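Local coordinates for protein S-adenosyl-L-methionine methyl transferase (Ruegeria pomeroyi DSS-3, PDB 3IHT) that binds S-adenosylmethionine and probably transfers its methyl group to an acceptor, at residues T81-E84 and A85-I88; M143-S146 and D147-F151; L30-A33 and I34-A38. All coordinates share one frame; numbering follows the deposited sequence.

Interaction 1: T81-E84 and A85-I88; sequences TPPE and AQLI
Leu87 folds back over Pro82 and Glu84, round a single 3-10 turn that leads into strand 87-89. Its CB lies 3.5 Å from Glu84 O, the same oxygen that accepts its N-H. CG stands anti to the backbone N (chi1 174°), and from there the two methyls part. CD1 makes an apolar contact with the proline ring, 4.2 Å from Pro82 CG. CD2 goes to the Glu84 carboxylate, 3.9 Å from OE1. The Glu84 chain is bent at chi2 (71°), which helps bring the carboxylate over this methyl. Glu84 OE2 accepts a hydrogen bond from a water at 2.8 Å. The same water lies 3.0 Å from Leu87 O and can also donate there. It can thus link the acid to the start of the strand.

Two i to i+3 backbone bonds close the turn, as in a 3-10 helix. Gln86 N donates to Pro83 O at 2.9 Å, and Leu87 N donates to Glu84 O at 3.1 Å. Gln86 OE1 lies beside the proline ring, 3.8 Å from Pro83 CG.

Gln86 and Ile88 pair by backbone bonds with strand 67-71, so the turn delivers the chain to an outermost strand of the Rossmann-like sheet. Pro82 and Pro83 rest on Tyr55 of helix 53-61, while Ile88 packs on helix 92-103.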
loop_
_atom_site.group_PDB
_atom_site.type_symbol
_atom_site.label_atom_id
_atom_site.label_comp_id
_atom_site.label_asym_id
_atom_site.label_seq_id
_atom_site.Cartn_x
_atom_site.Cartn_y
_atom_site.Cartn_z
ATOM N N THR A 81 -14.710 -1.222 8.997
ATOM C CA THR A 81 -15.847 -0.421 8.639
ATOM C C THR A 81 -16.346 0.297 9.889
ATOM O O THR A 81 -16.657 -0.382 10.881
ATOM C CB THR A 81 -16.978 -1.297 8.013
ATOM O OG1 THR A 81 -16.449 -2.051 6.919
ATOM C CG2 THR A 81 -18.172 -0.463 7.534
ATOM N N PRO A 82 -16.458 1.634 9.848
ATOM C CA PRO A 82 -16.950 2.362 11.015
ATOM C C PRO A 82 -18.437 2.095 11.240
ATOM O O PRO A 82 -19.191 1.958 10.259
ATOM C CB PRO A 82 -16.755 3.838 10.652
ATOM C CG PRO A 82 -16.789 3.866 9.167
ATOM C CD PRO A 82 -16.102 2.556 8.750
ATOM N N PRO A 83 -18.849 2.002 12.506
ATOM C CA PRO A 83 -20.278 1.997 12.814
ATOM C C PRO A 83 -20.946 3.252 12.299
ATOM O O PRO A 83 -20.340 4.341 12.335
ATOM C CB PRO A 83 -20.329 2.010 14.345
ATOM C CG PRO A 83 -18.988 1.809 14.814
ATOM C CD PRO A 83 -18.015 2.037 13.703
ATOM N N GLU A 84 -22.190 3.109 11.871
ATOM C CA GLU A 84 -22.962 4.201 11.296
ATOM C C GLU A 84 -22.941 5.480 12.155
ATOM O O GLU A 84 -22.817 6.582 11.586
ATOM C CB GLU A 84 -24.413 3.747 11.008
ATOM C CG GLU A 84 -25.208 4.702 10.176
ATOM C CD GLU A 84 -24.746 4.732 8.712
ATOM O OE1 GLU A 84 -24.175 3.734 8.239
ATOM O OE2 GLU A 84 -24.923 5.784 8.043
ATOM N N ALA A 85 -22.994 5.334 13.488
ATOM C CA ALA A 85 -23.057 6.503 14.386
ATOM C C ALA A 85 -21.778 7.344 14.315
ATOM O O ALA A 85 -21.832 8.532 14.567
ATOM C CB ALA A 85 -23.341 6.081 15.855
ATOM N N GLN A 86 -20.681 6.721 13.920
ATOM C CA GLN A 86 -19.374 7.370 13.811
ATOM C C GLN A 86 -18.960 7.642 12.378
ATOM O O GLN A 86 -17.827 8.052 12.129
ATOM C CB GLN A 86 -18.317 6.581 14.554
ATOM C CG GLN A 86 -18.281 6.934 16.071
ATOM C CD GLN A 86 -19.383 6.276 16.783
ATOM O OE1 GLN A 86 -19.537 5.068 16.685
ATOM N NE2 GLN A 86 -20.194 7.056 17.488
ATOM N N LEU A 87 -19.884 7.443 11.442
ATOM C CA LEU A 87 -19.648 7.772 10.049
ATOM C C LEU A 87 -20.280 9.122 9.733
ATOM O O LEU A 87 -21.443 9.347 10.032
ATOM C CB LEU A 87 -20.246 6.687 9.183
ATOM C CG LEU A 87 -20.239 6.907 7.693
ATOM C CD1 LEU A 87 -18.778 7.009 7.141
ATOM C CD2 LEU A 87 -21.053 5.773 7.013
ATOM N N ILE A 88 -19.486 9.997 9.135
ATOM C CA ILE A 88 -19.933 11.287 8.630
ATOM C C ILE A 88 -19.816 11.210 7.131
ATOM O O ILE A 88 -18.726 11.381 6.531
ATOM C CB ILE A 88 -19.111 12.439 9.258
ATOM C CG1 ILE A 88 -19.365 12.456 10.765
ATOM C CG2 ILE A 88 -19.543 13.830 8.625
ATOM C CD1 ILE A 88 -18.444 13.340 11.606
HETATM O O HOH W 1 -24.023 8.148 9.133
#

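Interaction 2: M143-S146 and D147-F151; sequences MVSS and DRMYF
Asp147 follows the bend at Ser146, just past strand 141-145, and its carboxylate is tied to Ser146 by water. One water donates to both Asp147 OD2, at 2.9 Å, and Ser146 OG, at 2.8 Å. A second water donates to the same OD2 at 2.7 Å and makes a weak contact with Ser145 OG. Asp147 CG stands beside the backbone N (chi1 -63°), and this places the carboxylate against the Ser146 carbonyl group. Ser146 OG is also hydrogen-bonded to Asp113, just past strand 107-112, so its hydroxyl is held by protein as well as by water.

Ser145 OG points back at the bend and lies 3.0 Å from Asp147 O. It is placed to donate there, though its one proton has another acceptor within range. Met149 brings its selenium to 3.4 Å from the same Ser145 OG.

Met143 carries the apolar end. It is modelled as selenomethionine, as is Met149. Its SE meets the edge of the Phe151 ring, 3.8 Å from CZ and almost in the ring plane, 84° off the normal. This is a Met-aromatic contact. Phe151 also meets Tyr171 edge-to-face. Beyond the selenium, Met143 CE touches Met149 CE at 4.1 Å, the two chains crossing at about a right angle.

The contact thus divides by chemistry. At the polar bend two waters satisfy Asp147 OD2, and Ser145 OG probably helps to hold the backbone. Beside it, an apolar patch of selenium, methyl and ring packs the loop that leaves the strand back against it.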
loop_
_atom_site.group_PDB
_atom_site.type_symbol
_atom_site.label_atom_id
_atom_site.label_comp_id
_atom_site.label_asym_id
_atom_site.label_seq_id
_atom_site.Cartn_x
_atom_site.Cartn_y
_atom_site.Cartn_z
HETATM N N MSE A 143 -2.701 17.568 13.929
HETATM C CA MSE A 143 -3.183 17.290 12.579
HETATM C C MSE A 143 -2.075 16.539 11.862
HETATM O O MSE A 143 -0.934 17.005 11.803
HETATM C CB MSE A 143 -3.607 18.603 11.871
HETATM C CG MSE A 143 -4.532 18.403 10.693
HETATM SE SE MSE A 143 -3.556 17.856 9.122
HETATM C CE MSE A 143 -5.023 16.892 8.329
ATOM N N VAL A 144 -2.368 15.332 11.382
ATOM C CA VAL A 144 -1.395 14.512 10.642
ATOM C C VAL A 144 -1.938 14.301 9.227
ATOM O O VAL A 144 -3.098 13.902 9.050
ATOM C CB VAL A 144 -1.170 13.151 11.305
ATOM C CG1 VAL A 144 -0.242 12.242 10.476
ATOM C CG2 VAL A 144 -0.661 13.335 12.742
ATOM N N SER A 145 -1.104 14.594 8.237
ATOM C CA SER A 145 -1.526 14.496 6.847
ATOM C C SER A 145 -0.454 13.864 5.974
ATOM O O SER A 145 0.705 14.003 6.227
ATOM C CB SER A 145 -1.805 15.895 6.280
ATOM O OG SER A 145 -2.430 15.805 4.975
ATOM N N SER A 146 -0.891 13.159 4.927
ATOM C CA SER A 146 0.012 12.654 3.921
ATOM C C SER A 146 0.240 13.680 2.804
ATOM O O SER A 146 0.955 13.382 1.846
ATOM C CB SER A 146 -0.492 11.313 3.366
ATOM O OG SER A 146 -1.878 11.342 3.075
ATOM N N ASP A 147 -0.323 14.897 2.956
ATOM C CA ASP A 147 -0.056 16.039 2.073
ATOM C C ASP A 147 0.420 17.234 2.913
ATOM O O ASP A 147 -0.141 17.490 3.969
ATOM C CB ASP A 147 -1.385 16.483 1.412
ATOM C CG ASP A 147 -2.030 15.404 0.497
ATOM O OD1 ASP A 147 -1.372 15.110 -0.520
ATOM O OD2 ASP A 147 -3.185 14.916 0.785
ATOM N N ARG A 148 1.418 17.969 2.435
ATOM C CA ARG A 148 1.771 19.252 3.017
ATOM C C ARG A 148 0.562 20.204 3.076
ATOM O O ARG A 148 -0.160 20.321 2.098
ATOM C CB ARG A 148 2.871 19.923 2.231
ATOM C CG ARG A 148 3.352 21.198 2.918
ATOM C CD ARG A 148 4.407 21.904 2.145
ATOM N NE ARG A 148 5.575 21.056 1.971
ATOM C CZ ARG A 148 6.615 20.970 2.807
ATOM N NH1 ARG A 148 6.666 21.660 3.943
ATOM N NH2 ARG A 148 7.615 20.141 2.491
HETATM N N MSE A 149 0.346 20.849 4.226
HETATM C CA MSE A 149 -0.857 21.620 4.452
HETATM C C MSE A 149 -0.556 23.116 4.447
HETATM O O MSE A 149 0.602 23.525 4.424
HETATM C CB MSE A 149 -1.511 21.197 5.763
HETATM C CG MSE A 149 -1.826 19.736 5.841
HETATM SE SE MSE A 149 -3.048 19.062 4.429
HETATM C CE MSE A 149 -4.706 19.596 5.252
ATOM N N TYR A 150 -1.611 23.921 4.423
ATOM C CA TYR A 150 -1.511 25.350 4.307
ATOM C C TYR A 150 -2.315 26.040 5.396
ATOM O O TYR A 150 -3.352 26.652 5.130
ATOM C CB TYR A 150 -2.050 25.749 2.930
ATOM C CG TYR A 150 -1.241 25.214 1.749
ATOM C CD1 TYR A 150 -1.435 23.938 1.264
ATOM C CD2 TYR A 150 -0.312 26.033 1.093
ATOM C CE1 TYR A 150 -0.714 23.455 0.186
ATOM C CE2 TYR A 150 0.394 25.564 -0.000
ATOM C CZ TYR A 150 0.208 24.292 -0.441
ATOM O OH TYR A 150 0.906 23.842 -1.545
ATOM N N PHE A 151 -1.855 25.916 6.637
ATOM C CA PHE A 151 -2.569 26.417 7.800
ATOM C C PHE A 151 -2.154 27.846 8.171
ATOM O O PHE A 151 -1.084 28.291 7.785
ATOM C CB PHE A 151 -2.321 25.506 9.004
ATOM C CG PHE A 151 -2.905 24.141 8.857
ATOM C CD1 PHE A 151 -4.273 23.988 8.614
ATOM C CD2 PHE A 151 -2.118 23.012 8.959
ATOM C CE1 PHE A 151 -4.841 22.710 8.481
ATOM C CE2 PHE A 151 -2.695 21.741 8.854
ATOM C CZ PHE A 151 -4.054 21.602 8.594
HETATM O O HOH W 2 -4.467 14.079 2.977
HETATM O O HOH W 3 -3.004 12.068 0.583
#

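Interaction 3: L30-A33 and I34-A38; sequences LEHA and IAQTA
His32 and Gln36 meet one helical turn apart, near the end of helix 15-36. Gln36 CG sits over one face of the imidazole, 3.8 Å from the ring centroid and offset toward the rim. It comes closest to His32 CE1, at 3.5 Å, in a CH-pi contact. The amide plane lies within 20° of the ring plane. The His32 ring reaches this place because its CG is anti to the backbone N (chi1 177°), and Gln36 is bent at chi2 (-74°) to lie across it. With an alanine in place of the histidine, Gln36 CG would probably lose the ring face it rests on, and its amide would be freer to turn.

Backbone bonds set the spacing. Gln36 N donates to His32 O at 2.9 Å, Ala35 N to Glu31 O at 3.1 Å, and Ile34 N to Leu30 O at 2.8 Å. These i to i+4 bonds are the regular ones of an alpha-helix. Ile34 also lays its CG1 against Leu30 O, at 3.2 Å.

At the end of the helix Ala33 O takes the Thr37 hydroxyl, OG1, at 2.8 Å and a weak bond from Thr37 N. The threonine thus turns back on the last turn. Arg65 donates to both Thr37 OG1 and Ile34 O.

The sheet order 3-2-1-4-5-7-6 fits the Rossmann-like class I methyltransferase fold, and this helix packs on it. Leu30, Ala33 and Ile34 side chains pack on strand 107-112, those of Ala33 and Thr37 on strand 141-145. Ile34 meets Leu58 and His61 of helix 53-61, where Glu31 OE2 is hydrogen-bonded to His57 NE2.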
loop_
_atom_site.group_PDB
_atom_site.type_symbol
_atom_site.label_atom_id
_atom_site.label_comp_id
_atom_site.label_asym_id
_atom_site.label_seq_id
_atom_site.Cartn_x
_atom_site.Cartn_y
_atom_site.Cartn_z
ATOM N N LEU A 30 1.088 8.641 13.371
ATOM C CA LEU A 30 -0.148 8.437 14.140
ATOM C C LEU A 30 0.084 7.929 15.548
ATOM O O LEU A 30 -0.544 8.411 16.483
ATOM C CB LEU A 30 -1.125 7.506 13.426
ATOM C CG LEU A 30 -1.739 8.161 12.188
ATOM C CD1 LEU A 30 -2.569 7.141 11.383
ATOM C CD2 LEU A 30 -2.597 9.388 12.526
ATOM N N GLU A 31 0.993 6.972 15.726
ATOM C CA GLU A 31 1.283 6.478 17.064
ATOM C C GLU A 31 1.858 7.596 17.946
ATOM O O GLU A 31 1.448 7.777 19.102
ATOM C CB GLU A 31 2.182 5.238 17.004
ATOM C CG GLU A 31 1.409 3.994 16.493
ATOM C CD GLU A 31 2.224 2.733 16.406
ATOM O OE1 GLU A 31 3.308 2.686 17.002
ATOM O OE2 GLU A 31 1.805 1.783 15.710
ATOM N N HIS A 32 2.735 8.397 17.357
ATOM C CA HIS A 32 3.298 9.552 18.043
ATOM C C HIS A 32 2.187 10.555 18.400
ATOM O O HIS A 32 2.100 11.005 19.540
ATOM C CB HIS A 32 4.365 10.214 17.160
ATOM C CG HIS A 32 4.959 11.460 17.738
ATOM N ND1 HIS A 32 5.688 11.474 18.914
ATOM C CD2 HIS A 32 4.936 12.742 17.296
ATOM C CE1 HIS A 32 6.075 12.713 19.173
ATOM N NE2 HIS A 32 5.658 13.495 18.191
ATOM N N ALA A 33 1.343 10.872 17.417
ATOM C CA ALA A 33 0.275 11.865 17.596
ATOM C C ALA A 33 -0.753 11.427 18.654
ATOM O O ALA A 33 -1.183 12.248 19.473
ATOM C CB ALA A 33 -0.402 12.216 16.275
ATOM N N ILE A 34 -1.098 10.128 18.677
ATOM C CA ILE A 34 -2.002 9.596 19.693
ATOM C C ILE A 34 -1.396 9.792 21.095
ATOM O O ILE A 34 -2.054 10.291 22.021
ATOM C CB ILE A 34 -2.357 8.078 19.447
ATOM C CG1 ILE A 34 -3.220 7.930 18.184
ATOM C CG2 ILE A 34 -3.037 7.456 20.722
ATOM C CD1 ILE A 34 -3.241 6.480 17.601
ATOM N N ALA A 35 -0.132 9.429 21.256
ATOM C CA ALA A 35 0.551 9.594 22.541
ATOM C C ALA A 35 0.598 11.051 22.995
ATOM O O ALA A 35 0.349 11.376 24.181
ATOM C CB ALA A 35 1.981 9.014 22.461
ATOM N N GLN A 36 0.919 11.915 22.049
ATOM C CA GLN A 36 1.060 13.349 22.287
ATOM C C GLN A 36 -0.267 14.034 22.588
ATOM O O GLN A 36 -0.258 15.159 23.093
ATOM C CB GLN A 36 1.674 14.026 21.071
ATOM C CG GLN A 36 3.144 13.728 20.899
ATOM C CD GLN A 36 3.978 14.482 21.905
ATOM O OE1 GLN A 36 3.865 15.714 22.013
ATOM N NE2 GLN A 36 4.800 13.762 22.665
ATOM N N THR A 37 -1.379 13.369 22.296
ATOM C CA THR A 37 -2.720 13.910 22.567
ATOM C C THR A 37 -3.530 13.106 23.586
ATOM O O THR A 37 -4.746 13.307 23.710
ATOM C CB THR A 37 -3.538 14.067 21.258
ATOM O OG1 THR A 37 -3.637 12.818 20.580
ATOM C CG2 THR A 37 -2.863 15.131 20.329
ATOM N N ALA A 38 -2.860 12.207 24.303
ATOM C CA ALA A 38 -3.528 11.286 25.226
ATOM C C ALA A 38 -4.184 12.038 26.418
ATOM O O ALA A 38 -5.092 11.515 27.064
ATOM C CB ALA A 38 -2.533 10.235 25.741
#

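In the fold
Interactions 2 and 3 touch, with centres 16 Å apart. Val144 CG2 packs on Ala33 CB at 3.7 Å, so helix 15-36 lies against strand 141-145. Interaction 1 stands apart, 24 Å from interaction 2 and 22 Å from interaction 3, centre to centre. It reaches the same sheet as interaction 2 but on the other side of the chain's centre. The contacts lie in the second shell of the S-adenosylmethionine site or beyond. The side chains of Leu30 and Ser146 each come within about 7 Å of the ligand, and that of Leu87 within about 9 Å. The side chain of Leu30 is about 4 Å from that of Thr54, and that of Leu87 about 4 Å from that of Glu71, both ligand-binding residues.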